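Local coordinates for cell cycle serine/threonine-protein kinase CDC5/MSD2 (Saccharomyces cerevisiae, PDB 6MF4) that phosphorylates serine and threonine residues of cell-cycle proteins to drive mitotic exit, and is represented here by its C-terminal polo-box domain, at residues Ala136-Tyr141 against Glu191-Asp196; Phe111-Ser116 against Thr129-Ala134; Lys94-Val99 against Ala230-Gly235; Arg202-Lys207 against Met211-Asp216. All coordinates share one frame; numbering follows the deposited sequence. Where two conformers were deposited one is given.

Interaction 1. Residues Ala136-Tyr141 against Glu191-Asp196; sequences AEEFWY and EEYHKD. With ZN (zinc ion), chain C.
E138, on the strand that starts there, and H194, in the 191-196 loop, meet through a shared zinc ion. In metal coordination, E138 OE1 and H194 NE2 each bind the zinc at 2.0 Å, and H154 from strand 149-156 supplies a third ligand. The carboxylate and imidazole planes lie only 4° apart, and E138 OE1 lies at the imidazole's edge. Among the rings, W140 turns an edge to one face of H194, the six-membered ring and imidazole centroids 4.9 Å apart and the planes at 73°, with W140 CZ2 3.6 Å from H194 CG. Y193 CD2 sits over the opposite face, offset toward the rim, and also touches E138 OE1 at 3.8 Å. In hydrogen bonding, D197 accepts from both W140 NE1 and H194 ND1, here a second-shell carboxylate, though D197 is also known as a zinc ligand of this protein; it fixes the rotation of the imidazole and probably polarises it toward the metal. An alanine in place of W140 would probably uncover one face of H194 and leave D197 with one donor fewer. Histidine backed by a carboxylate is a familiar feature of protein zinc sites, and this one fastens the loop to the first polo box.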
loop_
_atom_site.group_PDB
_atom_site.type_symbol
_atom_site.label_atom_id
_atom_site.label_comp_id
_atom_site.label_asym_id
_atom_site.label_seq_id
_atom_site.Cartn_x
_atom_site.Cartn_y
_atom_site.Cartn_z
ATOM N N ALA A 136 3.470 18.212 10.102
ATOM C CA ALA A 136 2.492 18.637 11.099
ATOM C C ALA A 136 1.923 20.023 10.801
ATOM O O ALA A 136 1.541 20.746 11.721
ATOM C CB ALA A 136 3.114 18.620 12.499
ATOM N N GLU A 137 1.863 20.388 9.523
ATOM C CA GLU A 137 1.243 21.654 9.121
ATOM C C GLU A 137 0.268 21.493 7.953
ATOM O O GLU A 137 -0.695 22.254 7.846
ATOM C CB GLU A 137 2.320 22.690 8.756
ATOM C CG GLU A 137 1.815 23.947 8.013
ATOM C CD GLU A 137 0.707 24.709 8.739
ATOM O OE1 GLU A 137 0.211 25.707 8.171
ATOM O OE2 GLU A 137 0.325 24.327 9.866
ATOM N N GLU A 138 0.512 20.516 7.083
ATOM C CA GLU A 138 -0.352 20.305 5.922
ATOM C C GLU A 138 -1.078 18.967 5.995
ATOM O O GLU A 138 -0.562 18.002 6.561
ATOM C CB GLU A 138 0.459 20.368 4.626
ATOM C CG GLU A 138 1.260 21.650 4.446
ATOM C CD GLU A 138 1.532 21.966 2.989
ATOM O OE1 GLU A 138 1.741 21.021 2.200
ATOM O OE2 GLU A 138 1.533 23.163 2.629
ATOM N N PHE A 139 -2.275 18.910 5.417
ATOM C CA PHE A 139 -2.962 17.634 5.253
ATOM C C PHE A 139 -3.813 17.629 3.992
ATOM O O PHE A 139 -4.185 18.681 3.467
ATOM C CB PHE A 139 -3.817 17.300 6.491
ATOM C CG PHE A 139 -5.058 18.142 6.646
ATOM C CD1 PHE A 139 -5.018 19.341 7.341
ATOM C CD2 PHE A 139 -6.273 17.713 6.133
ATOM C CE1 PHE A 139 -6.166 20.105 7.507
ATOM C CE2 PHE A 139 -7.420 18.473 6.293
ATOM C CZ PHE A 139 -7.363 19.677 6.973
ATOM N N TRP A 140 -4.075 16.420 3.502
ATOM C CA TRP A 140 -5.021 16.178 2.423
ATOM C C TRP A 140 -6.315 15.612 2.975
ATOM O O TRP A 140 -6.286 14.719 3.817
ATOM C CB TRP A 140 -4.470 15.177 1.405
ATOM C CG TRP A 140 -3.270 15.604 0.650
ATOM C CD1 TRP A 140 -1.977 15.244 0.893
ATOM C CD2 TRP A 140 -3.241 16.456 -0.499
ATOM N NE1 TRP A 140 -1.143 15.820 -0.031
ATOM C CE2 TRP A 140 -1.893 16.573 -0.897
ATOM C CE3 TRP A 140 -4.221 17.131 -1.232
ATOM C CZ2 TRP A 140 -1.501 17.338 -1.992
ATOM C CZ3 TRP A 140 -3.830 17.891 -2.325
ATOM C CH2 TRP A 140 -2.482 17.986 -2.694
ATOM N N TYR A 141 -7.444 16.127 2.496
ATOM C CA TYR A 141 -8.733 15.475 2.702
ATOM C C TYR A 141 -9.113 14.759 1.414
ATOM O O TYR A 141 -9.260 15.386 0.365
ATOM C CB TYR A 141 -9.816 16.475 3.099
ATOM C CG TYR A 141 -11.180 15.835 3.241
ATOM C CD1 TYR A 141 -11.411 14.855 4.194
ATOM C CD2 TYR A 141 -12.235 16.209 2.420
ATOM C CE1 TYR A 141 -12.656 14.263 4.327
ATOM C CE2 TYR A 141 -13.483 15.627 2.546
ATOM C CZ TYR A 141 -13.685 14.655 3.500
ATOM O OH TYR A 141 -14.923 14.068 3.632
ATOM N N GLU A 191 3.283 19.522 -7.679
ATOM C CA GLU A 191 4.181 20.333 -6.857
ATOM C C GLU A 191 5.268 19.434 -6.282
ATOM O O GLU A 191 5.012 18.272 -5.966
ATOM C CB GLU A 191 3.418 21.043 -5.734
ATOM C CG GLU A 191 3.014 22.478 -6.056
ATOM C CD GLU A 191 4.104 23.482 -5.715
ATOM O OE1 GLU A 191 4.332 23.731 -4.513
ATOM O OE2 GLU A 191 4.736 24.017 -6.646
ATOM N N GLU A 192 6.479 19.968 -6.152
ATOM C CA GLU A 192 7.626 19.167 -5.723
ATOM C C GLU A 192 7.414 18.511 -4.359
ATOM O O GLU A 192 7.812 17.365 -4.140
ATOM C CB GLU A 192 8.892 20.025 -5.682
ATOM C CG GLU A 192 9.509 20.288 -7.053
ATOM C CD GLU A 192 8.853 21.433 -7.806
ATOM O OE1 GLU A 192 7.963 22.107 -7.239
ATOM O OE2 GLU A 192 9.240 21.661 -8.974
ATOM N N TYR A 193 6.767 19.236 -3.456
ATOM C CA TYR A 193 6.562 18.779 -2.086
ATOM C C TYR A 193 5.563 17.626 -1.993
ATOM O O TYR A 193 5.517 16.933 -0.975
ATOM C CB TYR A 193 6.085 19.954 -1.229
ATOM C CG TYR A 193 6.236 19.790 0.270
ATOM C CD1 TYR A 193 7.494 19.700 0.860
ATOM C CD2 TYR A 193 5.123 19.778 1.103
ATOM C CE1 TYR A 193 7.635 19.574 2.232
ATOM C CE2 TYR A 193 5.256 19.657 2.478
ATOM C CZ TYR A 193 6.512 19.559 3.035
ATOM O OH TYR A 193 6.646 19.427 4.396
ATOM N N HIS A 194 4.790 17.411 -3.059
ATOM C CA HIS A 194 3.665 16.475 -3.022
ATOM C C HIS A 194 3.703 15.382 -4.084
ATOM O O HIS A 194 2.853 14.494 -4.086
ATOM C CB HIS A 194 2.350 17.241 -3.171
ATOM C CG HIS A 194 2.037 18.115 -2.000
ATOM N ND1 HIS A 194 1.891 17.620 -0.726
ATOM C CD2 HIS A 194 1.849 19.453 -1.913
ATOM C CE1 HIS A 194 1.624 18.617 0.103
ATOM N NE2 HIS A 194 1.596 19.737 -0.594
ATOM N N LYS A 195 4.681 15.426 -4.980
ATOM C CA LYS A 195 4.612 14.588 -6.172
ATOM C C LYS A 195 4.740 13.101 -5.846
ATOM O O LYS A 195 4.290 12.259 -6.623
ATOM C CB LYS A 195 5.680 15.009 -7.183
ATOM C CG LYS A 195 7.085 14.544 -6.879
ATOM C CD LYS A 195 8.045 15.172 -7.869
ATOM C CE LYS A 195 9.455 14.651 -7.713
ATOM N NZ LYS A 195 10.408 15.456 -8.531
ATOM N N ASP A 196 5.316 12.782 -4.689
ATOM C CA ASP A 196 5.465 11.393 -4.255
ATOM C C ASP A 196 4.470 11.029 -3.153
ATOM O O ASP A 196 4.621 10.002 -2.492
ATOM C CB ASP A 196 6.894 11.134 -3.765
ATOM C CG ASP A 196 7.907 11.101 -4.900
ATOM O OD1 ASP A 196 7.581 10.560 -5.978
ATOM O OD2 ASP A 196 9.031 11.610 -4.710
HETATM ZN ZN ZN C . 1.398 21.512 0.316
#

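Interaction 2. Residues Phe111-Ser116 against Thr129-Ala134; sequences FSYQLS and TVLRLA
Y113 and L131 are level with each other on strands 111-115 and 129-132, their CA atoms 9.5 Å apart. The strands run in roughly the same direction, at 31°, with their axes 9.3 Å apart at closest approach. That spacing is too wide for direct pairing: strand 120-123 lies between them in the sheet, antiparallel to both, and no backbone hydrogen bond joins the two segments. Side chains therefore make the contact by reaching across the middle strand. Y113 and L131 carry most of it. With chi1 at 55°, Y113 CG is set between the backbone N and the carbonyl carbon, and the ring leans over toward 129-132. The Y113 and T129 side chains cross at about a right angle, Y113 OH lying 3.9 Å from T129 CG2, while Y113 CE2 is 4.5 Å from L131 CD1. The same methyl of L131 also meets L115 CD1, again at 4.5 Å. A water links the polar ends, 2.7 Å from Y113 OH and 2.7 Å from T129 OG1. Y113 OH is further hydrogen-bonded to the backbone N of L200, at the start of strand 200-205. Chemically, this is thin apolar contact with one water-bridged hydroxyl pair; the water and the L200 amide give the buried phenol hydroxyl polar partners among mainly apolar side chains.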
loop_
_atom_site.group_PDB
_atom_site.type_symbol
_atom_site.label_atom_id
_atom_site.label_comp_id
_atom_site.label_asym_id
_atom_site.label_seq_id
_atom_site.Cartn_x
_atom_site.Cartn_y
_atom_site.Cartn_z
ATOM N N PHE A 111 -9.593 3.676 10.934
ATOM C CA PHE A 111 -8.394 2.871 10.766
ATOM C C PHE A 111 -7.248 3.844 10.556
ATOM O O PHE A 111 -7.423 4.848 9.866
ATOM C CB PHE A 111 -8.567 1.934 9.567
ATOM C CG PHE A 111 -7.378 1.072 9.272
ATOM C CD1 PHE A 111 -6.314 1.558 8.533
ATOM C CD2 PHE A 111 -7.341 -0.244 9.709
ATOM C CE1 PHE A 111 -5.228 0.753 8.248
ATOM C CE2 PHE A 111 -6.259 -1.051 9.431
ATOM C CZ PHE A 111 -5.198 -0.551 8.703
ATOM N N SER A 112 -6.085 3.573 11.140
ATOM C CA SER A 112 -4.975 4.508 11.018
ATOM C C SER A 112 -3.667 3.801 10.702
ATOM O O SER A 112 -3.463 2.645 11.068
ATOM C CB SER A 112 -4.844 5.332 12.303
ATOM O OG SER A 112 -3.856 6.335 12.165
ATOM N N TYR A 113 -2.791 4.518 10.005
ATOM C CA TYR A 113 -1.511 3.980 9.574
ATOM C C TYR A 113 -0.467 5.080 9.491
ATOM O O TYR A 113 -0.801 6.255 9.323
ATOM C CB TYR A 113 -1.652 3.296 8.213
ATOM C CG TYR A 113 -2.246 4.185 7.145
ATOM C CD1 TYR A 113 -3.620 4.342 7.034
ATOM C CD2 TYR A 113 -1.432 4.875 6.250
ATOM C CE1 TYR A 113 -4.169 5.157 6.057
ATOM C CE2 TYR A 113 -1.977 5.686 5.267
ATOM C CZ TYR A 113 -3.346 5.824 5.182
ATOM O OH TYR A 113 -3.896 6.625 4.212
ATOM N N GLN A 114 0.797 4.693 9.626
ATOM C CA GLN A 114 1.909 5.601 9.390
ATOM C C GLN A 114 2.719 5.073 8.213
ATOM O O GLN A 114 2.884 3.863 8.069
ATOM C CB GLN A 114 2.787 5.740 10.642
ATOM C CG GLN A 114 3.895 6.778 10.489
ATOM C CD GLN A 114 4.671 7.015 11.771
ATOM O OE1 GLN A 114 4.099 7.348 12.805
ATOM N NE2 GLN A 114 5.987 6.855 11.702
ATOM N N LEU A 115 3.200 5.985 7.372
ATOM C CA LEU A 115 4.012 5.638 6.211
ATOM C C LEU A 115 5.486 5.922 6.480
ATOM O O LEU A 115 5.831 6.572 7.465
ATOM C CB LEU A 115 3.542 6.418 4.979
ATOM C CG LEU A 115 2.095 6.190 4.547
ATOM C CD1 LEU A 115 1.748 7.105 3.383
ATOM C CD2 LEU A 115 1.863 4.736 4.166
ATOM N N SER A 116 6.352 5.447 5.588
ATOM C CA SER A 116 7.795 5.606 5.766
ATOM C C SER A 116 8.224 7.072 5.664
ATOM O O SER A 116 9.314 7.439 6.095
ATOM C CB SER A 116 8.547 4.755 4.741
ATOM O OG SER A 116 7.967 4.868 3.456
ATOM N N THR A 129 -10.545 9.849 3.708
ATOM C CA THR A 129 -9.246 9.821 4.366
ATOM C C THR A 129 -8.741 11.229 4.660
ATOM O O THR A 129 -8.927 12.142 3.854
ATOM C CB THR A 129 -8.197 9.094 3.499
ATOM O OG1 THR A 129 -8.523 7.703 3.411
ATOM C CG2 THR A 129 -6.787 9.246 4.084
ATOM N N VAL A 130 -8.120 11.398 5.825
ATOM C CA VAL A 130 -7.242 12.536 6.062
ATOM C C VAL A 130 -5.822 12.002 6.116
ATOM O O VAL A 130 -5.517 11.095 6.895
ATOM C CB VAL A 130 -7.571 13.299 7.362
ATOM C CG1 VAL A 130 -6.470 14.310 7.693
ATOM C CG2 VAL A 130 -8.899 14.012 7.237
ATOM N N LEU A 131 -4.973 12.548 5.253
ATOM C CA LEU A 131 -3.559 12.227 5.246
ATOM C C LEU A 131 -2.794 13.415 5.822
ATOM O O LEU A 131 -2.659 14.449 5.178
ATOM C CB LEU A 131 -3.078 11.895 3.831
ATOM C CG LEU A 131 -1.625 11.424 3.722
ATOM C CD1 LEU A 131 -1.447 10.054 4.365
ATOM C CD2 LEU A 131 -1.172 11.403 2.270
ATOM N N ARG A 132 -2.323 13.249 7.051
ATOM C CA ARG A 132 -1.570 14.272 7.769
ATOM C C ARG A 132 -0.084 14.169 7.430
ATOM O O ARG A 132 0.557 13.167 7.745
ATOM C CB ARG A 132 -1.800 14.099 9.273
ATOM C CG ARG A 132 -1.055 15.042 10.205
ATOM C CD ARG A 132 -0.959 14.379 11.571
ATOM N NE ARG A 132 -0.476 15.256 12.637
ATOM C CZ ARG A 132 0.797 15.362 13.014
ATOM N NH1 ARG A 132 1.754 14.671 12.399
ATOM N NH2 ARG A 132 1.116 16.183 14.005
ATOM N N LEU A 133 0.469 15.199 6.796
ATOM C CA LEU A 133 1.879 15.163 6.427
ATOM C C LEU A 133 2.759 15.222 7.666
ATOM O O LEU A 133 2.362 15.737 8.711
ATOM C CB LEU A 133 2.237 16.304 5.471
ATOM C CG LEU A 133 1.968 16.004 3.995
ATOM C CD1 LEU A 133 0.490 16.088 3.698
ATOM C CD2 LEU A 133 2.748 16.940 3.090
ATOM N N ALA A 134 3.960 14.675 7.534
ATOM C CA ALA A 134 4.892 14.578 8.643
ATOM C C ALA A 134 5.299 15.950 9.173
ATOM O O ALA A 134 5.779 16.066 10.299
ATOM C CB ALA A 134 6.121 13.798 8.210
HETATM O O HOH W 1 -6.428 5.980 3.705
#

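Interaction 3. Residues Lys94-Val99 against Ala230-Gly235; sequences KHPMIV and AISDGG
P96 turns the CB-CG edge of its ring to strand 228-232, with A230 CB on one side of the ring plane and S232 CB on the other. P96 CG touches A230 CB at 4.1 Å, and P96 CB touches S232 CB at the same 4.1 Å. A230 and S232 both direct their CB toward the proline, whereas I231 between them points away; the alternation puts A230 and S232 on the side of the strand that P96 meets, and the ring edge points between them. The direct contact is van der Waals, with S232 OG as near P96 CB as S232 CB is; no direct hydrogen bond crosses. Polar linkage comes through a water that donates to K94 O at 2.6 Å and lies 2.8 Å from S232 OG. The hydroxyl reaches it with chi1 at 61°, which places OG between the backbone N and the carbonyl carbon of S232. Beyond S232 the chain turns through D233, G234 and G235, all with positive phi. In the fold, residues 94-99 belong to the linker from helix 56-82 to strand 99-103, and they run along the second polo-box sheet: P96 also packs on T239 of strand 237-241, while H95 is hydrogen-bonded to T249 of strand 247-251.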
loop_
_atom_site.group_PDB
_atom_site.type_symbol
_atom_site.label_atom_id
_atom_site.label_comp_id
_atom_site.label_asym_id
_atom_site.label_seq_id
_atom_site.Cartn_x
_atom_site.Cartn_y
_atom_site.Cartn_z
ATOM N N LYS A 94 14.109 1.153 -7.068
ATOM C CA LYS A 94 13.608 2.277 -6.294
ATOM C C LYS A 94 12.817 1.734 -5.112
ATOM O O LYS A 94 11.897 0.939 -5.295
ATOM C CB LYS A 94 12.729 3.180 -7.166
ATOM C CG LYS A 94 12.255 4.448 -6.475
ATOM N N HIS A 95 13.190 2.138 -3.902
ATOM C CA HIS A 95 12.458 1.732 -2.711
ATOM C C HIS A 95 11.044 2.312 -2.757
ATOM O O HIS A 95 10.874 3.513 -2.984
ATOM C CB HIS A 95 13.177 2.194 -1.440
ATOM C CG HIS A 95 14.285 1.286 -1.000
ATOM N ND1 HIS A 95 14.239 -0.081 -1.160
ATOM C CD2 HIS A 95 15.468 1.555 -0.398
ATOM C CE1 HIS A 95 15.347 -0.617 -0.677
ATOM N NE2 HIS A 95 16.109 0.354 -0.208
ATOM N N PRO A 96 10.021 1.467 -2.552
ATOM C CA PRO A 96 8.659 1.999 -2.569
ATOM C C PRO A 96 8.261 2.613 -1.238
ATOM O O PRO A 96 8.947 2.432 -0.232
ATOM C CB PRO A 96 7.811 0.762 -2.858
ATOM C CG PRO A 96 8.554 -0.328 -2.183
ATOM C CD PRO A 96 10.021 0.003 -2.372
ATOM N N MET A 97 7.158 3.349 -1.260
ATOM C CA MET A 97 6.461 3.757 -0.053
ATOM C C MET A 97 6.058 2.510 0.715
ATOM O O MET A 97 5.615 1.537 0.105
ATOM C CB MET A 97 5.217 4.570 -0.409
ATOM C CG MET A 97 4.587 5.305 0.754
ATOM S SD MET A 97 5.673 6.519 1.516
ATOM C CE MET A 97 6.490 7.232 0.084
ATOM N N ILE A 98 6.200 2.522 2.037
ATOM C CA ILE A 98 5.717 1.397 2.836
ATOM C C ILE A 98 4.957 1.872 4.064
ATOM O O ILE A 98 5.150 2.987 4.550
ATOM C CB ILE A 98 6.863 0.449 3.285
ATOM C CG1 ILE A 98 7.789 1.120 4.299
ATOM C CG2 ILE A 98 7.651 -0.057 2.073
ATOM C CD1 ILE A 98 8.770 0.156 4.932
ATOM N N VAL A 99 4.069 1.008 4.535
ATOM C CA VAL A 99 3.364 1.208 5.787
ATOM C C VAL A 99 4.245 0.695 6.916
ATOM O O VAL A 99 4.623 -0.473 6.923
ATOM C CB VAL A 99 2.014 0.469 5.788
ATOM C CG1 VAL A 99 1.312 0.617 7.129
ATOM C CG2 VAL A 99 1.142 0.983 4.663
ATOM N N ALA A 230 6.915 -5.942 -0.169
ATOM C CA ALA A 230 6.188 -4.973 -0.971
ATOM C C ALA A 230 6.462 -5.227 -2.448
ATOM O O ALA A 230 7.608 -5.403 -2.852
ATOM C CB ALA A 230 6.576 -3.559 -0.589
ATOM N N ILE A 231 5.394 -5.259 -3.239
ATOM C CA ILE A 231 5.486 -5.429 -4.684
ATOM C C ILE A 231 5.194 -4.097 -5.371
ATOM O O ILE A 231 4.148 -3.487 -5.133
ATOM C CB ILE A 231 4.492 -6.497 -5.188
ATOM C CG1 ILE A 231 4.679 -7.824 -4.442
ATOM C CG2 ILE A 231 4.631 -6.700 -6.685
ATOM C CD1 ILE A 231 6.042 -8.495 -4.651
ATOM N N SER A 232 6.112 -3.649 -6.222
ATOM C CA SER A 232 5.951 -2.372 -6.912
ATOM C C SER A 232 6.350 -2.460 -8.376
ATOM O O SER A 232 6.829 -3.491 -8.846
ATOM C CB SER A 232 6.773 -1.281 -6.217
ATOM O OG SER A 232 8.157 -1.595 -6.216
ATOM N N ASP A 233 6.147 -1.354 -9.084
ATOM C CA ASP A 233 6.444 -1.262 -10.504
ATOM C C ASP A 233 5.735 -2.367 -11.280
ATOM O O ASP A 233 6.351 -3.100 -12.057
ATOM C CB ASP A 233 7.954 -1.324 -10.733
ATOM C CG ASP A 233 8.349 -0.903 -12.138
ATOM O OD1 ASP A 233 7.524 -0.267 -12.828
ATOM O OD2 ASP A 233 9.488 -1.204 -12.549
ATOM N N GLY A 234 4.433 -2.485 -11.050
ATOM C CA GLY A 234 3.609 -3.425 -11.782
ATOM C C GLY A 234 4.071 -4.859 -11.639
ATOM O O GLY A 234 4.029 -5.625 -12.598
ATOM N N GLY A 235 4.524 -5.223 -10.444
ATOM C CA GLY A 235 4.915 -6.595 -10.175
ATOM C C GLY A 235 6.349 -6.944 -10.534
ATOM O O GLY A 235 6.756 -8.096 -10.387
HETATM O O HOH W 2 9.459 0.844 -6.232
#

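Interaction 4. Residues Arg202-Lys207 against Met211-Asp216; sequences RYTRYK and MFELSD
R202 and E213 lie side by side on one face of a β-hairpin, their side chains pointing the same way, and form a salt bridge in which two arginine nitrogens, NE and NH2, grip the carboxylate side-on, one to each oxygen. R202 NE donates to E213 OE2 at 2.7 Å, from above the carboxylate plane, while R202 NH2 reaches the syn lone pair of E213 OE1 at 3.0 Å. The planes are 49° apart; the bend of the arginine chain at chi3 (63°) turns NE and NH2 side-on to the carboxylate. A water donates to E213 OE2 and lies 2.6 Å from T204 OG1, which is also hydrogen-bonded to K283 NZ. A leucine in place of R202 would probably leave the buried E213 carboxylate without its two-nitrogen arginine partner. On the other face, Y203 CB meets F212 CD1 at 3.9 Å. R202 and T204 form hydrogen-bonded antiparallel pairs with E213 and M211. Helices 56-82 and 269-283 pack over the R202-E213 face, through L62 and K283; Y203 stacks on F111 and F212 meets W102 edge-to-face, both in the first polo box.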
loop_
_atom_site.group_PDB
_atom_site.type_symbol
_atom_site.label_atom_id
_atom_site.label_comp_id
_atom_site.label_asym_id
_atom_site.label_seq_id
_atom_site.Cartn_x
_atom_site.Cartn_y
_atom_site.Cartn_z
ATOM N N ARG A 202 -6.979 0.661 0.123
ATOM C CA ARG A 202 -7.686 -0.498 0.647
ATOM C C ARG A 202 -6.739 -1.364 1.456
ATOM O O ARG A 202 -5.575 -1.534 1.091
ATOM C CB ARG A 202 -8.315 -1.310 -0.492
ATOM C CG ARG A 202 -9.118 -2.527 -0.029
ATOM C CD ARG A 202 -10.018 -3.073 -1.130
ATOM N NE ARG A 202 -9.264 -3.555 -2.283
ATOM C CZ ARG A 202 -9.806 -3.875 -3.454
ATOM N NH1 ARG A 202 -11.115 -3.752 -3.642
ATOM N NH2 ARG A 202 -9.035 -4.299 -4.448
ATOM N N TYR A 203 -7.238 -1.876 2.575
ATOM C CA TYR A 203 -6.526 -2.896 3.330
ATOM C C TYR A 203 -7.418 -4.115 3.468
ATOM O O TYR A 203 -8.643 -3.999 3.466
ATOM C CB TYR A 203 -6.108 -2.387 4.707
ATOM C CG TYR A 203 -7.268 -2.170 5.648
ATOM C CD1 TYR A 203 -7.764 -3.210 6.426
ATOM C CD2 TYR A 203 -7.870 -0.926 5.757
ATOM C CE1 TYR A 203 -8.826 -3.017 7.282
ATOM C CE2 TYR A 203 -8.931 -0.721 6.617
ATOM C CZ TYR A 203 -9.404 -1.771 7.376
ATOM O OH TYR A 203 -10.464 -1.575 8.231
ATOM N N THR A 204 -6.797 -5.282 3.574
ATOM C CA THR A 204 -7.526 -6.517 3.822
ATOM C C THR A 204 -6.749 -7.364 4.804
ATOM O O THR A 204 -5.558 -7.614 4.617
ATOM C CB THR A 204 -7.760 -7.322 2.539
ATOM O OG1 THR A 204 -8.344 -6.478 1.540
ATOM C CG2 THR A 204 -8.686 -8.512 2.818
ATOM N N ARG A 205 -7.437 -7.797 5.852
ATOM C CA ARG A 205 -6.851 -8.670 6.852
ATOM C C ARG A 205 -7.201 -10.125 6.605
ATOM O O ARG A 205 -8.375 -10.487 6.543
ATOM C CB ARG A 205 -7.323 -8.269 8.241
ATOM C CG ARG A 205 -6.626 -7.044 8.771
ATOM C CD ARG A 205 -6.123 -7.264 10.184
ATOM N NE ARG A 205 -6.976 -6.579 11.139
ATOM C CZ ARG A 205 -6.911 -6.735 12.454
ATOM N NH1 ARG A 205 -6.033 -7.577 12.994
ATOM N NH2 ARG A 205 -7.736 -6.048 13.226
ATOM N N TYR A 206 -6.165 -10.941 6.456
ATOM C CA TYR A 206 -6.300 -12.389 6.382
ATOM C C TYR A 206 -5.556 -12.985 7.565
ATOM O O TYR A 206 -4.730 -12.315 8.182
ATOM C CB TYR A 206 -5.724 -12.946 5.075
ATOM C CG TYR A 206 -6.293 -12.367 3.796
ATOM C CD1 TYR A 206 -7.510 -12.808 3.294
ATOM C CD2 TYR A 206 -5.592 -11.409 3.070
ATOM C CE1 TYR A 206 -8.024 -12.298 2.119
ATOM C CE2 TYR A 206 -6.098 -10.894 1.895
ATOM C CZ TYR A 206 -7.315 -11.341 1.424
ATOM O OH TYR A 206 -7.824 -10.835 0.248
ATOM N N LYS A 207 -5.827 -14.247 7.874
ATOM C CA LYS A 207 -5.089 -14.927 8.927
ATOM C C LYS A 207 -3.579 -14.936 8.637
ATOM O O LYS A 207 -2.787 -14.566 9.505
ATOM C CB LYS A 207 -5.618 -16.355 9.115
ATOM N N MET A 211 -2.898 -7.139 3.878
ATOM C CA MET A 211 -2.577 -6.653 2.545
ATOM C C MET A 211 -2.950 -5.182 2.421
ATOM O O MET A 211 -4.088 -4.808 2.689
ATOM C CB MET A 211 -3.322 -7.494 1.506
ATOM C CG MET A 211 -3.226 -7.030 0.063
ATOM S SD MET A 211 -4.127 -8.179 -1.010
ATOM C CE MET A 211 -3.845 -7.443 -2.612
ATOM N N PHE A 212 -1.979 -4.362 2.028
ATOM C CA PHE A 212 -2.185 -2.929 1.839
ATOM C C PHE A 212 -2.066 -2.573 0.365
ATOM O O PHE A 212 -1.106 -2.961 -0.304
ATOM C CB PHE A 212 -1.175 -2.111 2.649
ATOM C CG PHE A 212 -1.205 -2.383 4.127
ATOM C CD1 PHE A 212 -2.258 -1.935 4.906
ATOM C CD2 PHE A 212 -0.174 -3.073 4.740
ATOM C CE1 PHE A 212 -2.285 -2.179 6.266
ATOM C CE2 PHE A 212 -0.194 -3.314 6.103
ATOM C CZ PHE A 212 -1.248 -2.863 6.866
ATOM N N GLU A 213 -3.045 -1.826 -0.131
ATOM C CA GLU A 213 -3.053 -1.348 -1.508
ATOM C C GLU A 213 -2.878 0.170 -1.503
ATOM O O GLU A 213 -3.796 0.906 -1.150
ATOM C CB GLU A 213 -4.353 -1.764 -2.206
ATOM C CG GLU A 213 -4.577 -3.269 -2.171
ATOM C CD GLU A 213 -5.915 -3.702 -2.741
ATOM O OE1 GLU A 213 -6.193 -3.421 -3.927
ATOM O OE2 GLU A 213 -6.687 -4.341 -1.997
ATOM N N LEU A 214 -1.679 0.622 -1.862
ATOM C CA LEU A 214 -1.340 2.046 -1.820
ATOM C C LEU A 214 -1.662 2.732 -3.137
ATOM O O LEU A 214 -1.729 2.092 -4.187
ATOM C CB LEU A 214 0.139 2.236 -1.485
ATOM C CG LEU A 214 0.617 1.610 -0.172
ATOM C CD1 LEU A 214 2.092 1.899 0.047
ATOM C CD2 LEU A 214 -0.207 2.107 1.008
ATOM N N SER A 215 -1.836 4.048 -3.074
ATOM C CA SER A 215 -2.378 4.803 -4.194
ATOM C C SER A 215 -1.421 4.938 -5.376
ATOM O O SER A 215 -1.834 5.382 -6.448
ATOM C CB SER A 215 -2.802 6.196 -3.719
ATOM O OG SER A 215 -1.699 6.918 -3.202
ATOM N N ASP A 216 -0.157 4.567 -5.194
ATOM C CA ASP A 216 0.802 4.603 -6.299
ATOM C C ASP A 216 0.919 3.247 -6.996
ATOM O O ASP A 216 1.723 3.084 -7.911
ATOM C CB ASP A 216 2.181 5.061 -5.810
ATOM C CG ASP A 216 2.765 4.153 -4.743
ATOM O OD1 ASP A 216 2.069 3.225 -4.287
ATOM O OD2 ASP A 216 3.928 4.383 -4.347
HETATM O O HOH W 3 -6.385 -5.064 0.474
#

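From the N terminus, the chain leaves helix 56-82 and passes through 94-99, whose contact with 230-235 closes the longest loop, of 130 intervening residues; the other three interactions nest within it. Inside, they follow in series without crossing. Interaction 2 comes first, spanning three strands of the first polo-box sheet. Interaction 1 then ties the next strand of that sheet, 138-145, to the linker before strand 200-205, and interaction 4 closes the short hairpin of strands 200-205 and 209-214 in the second sheet. Interactions 1 and 2 lie on neighbouring strands, 138-145 and 129-132; F111 of interaction 2 packs on Y203 of interaction 4, joining the two polo boxes. M97 and V99 of interaction 3 touch both interactions 2 and 4.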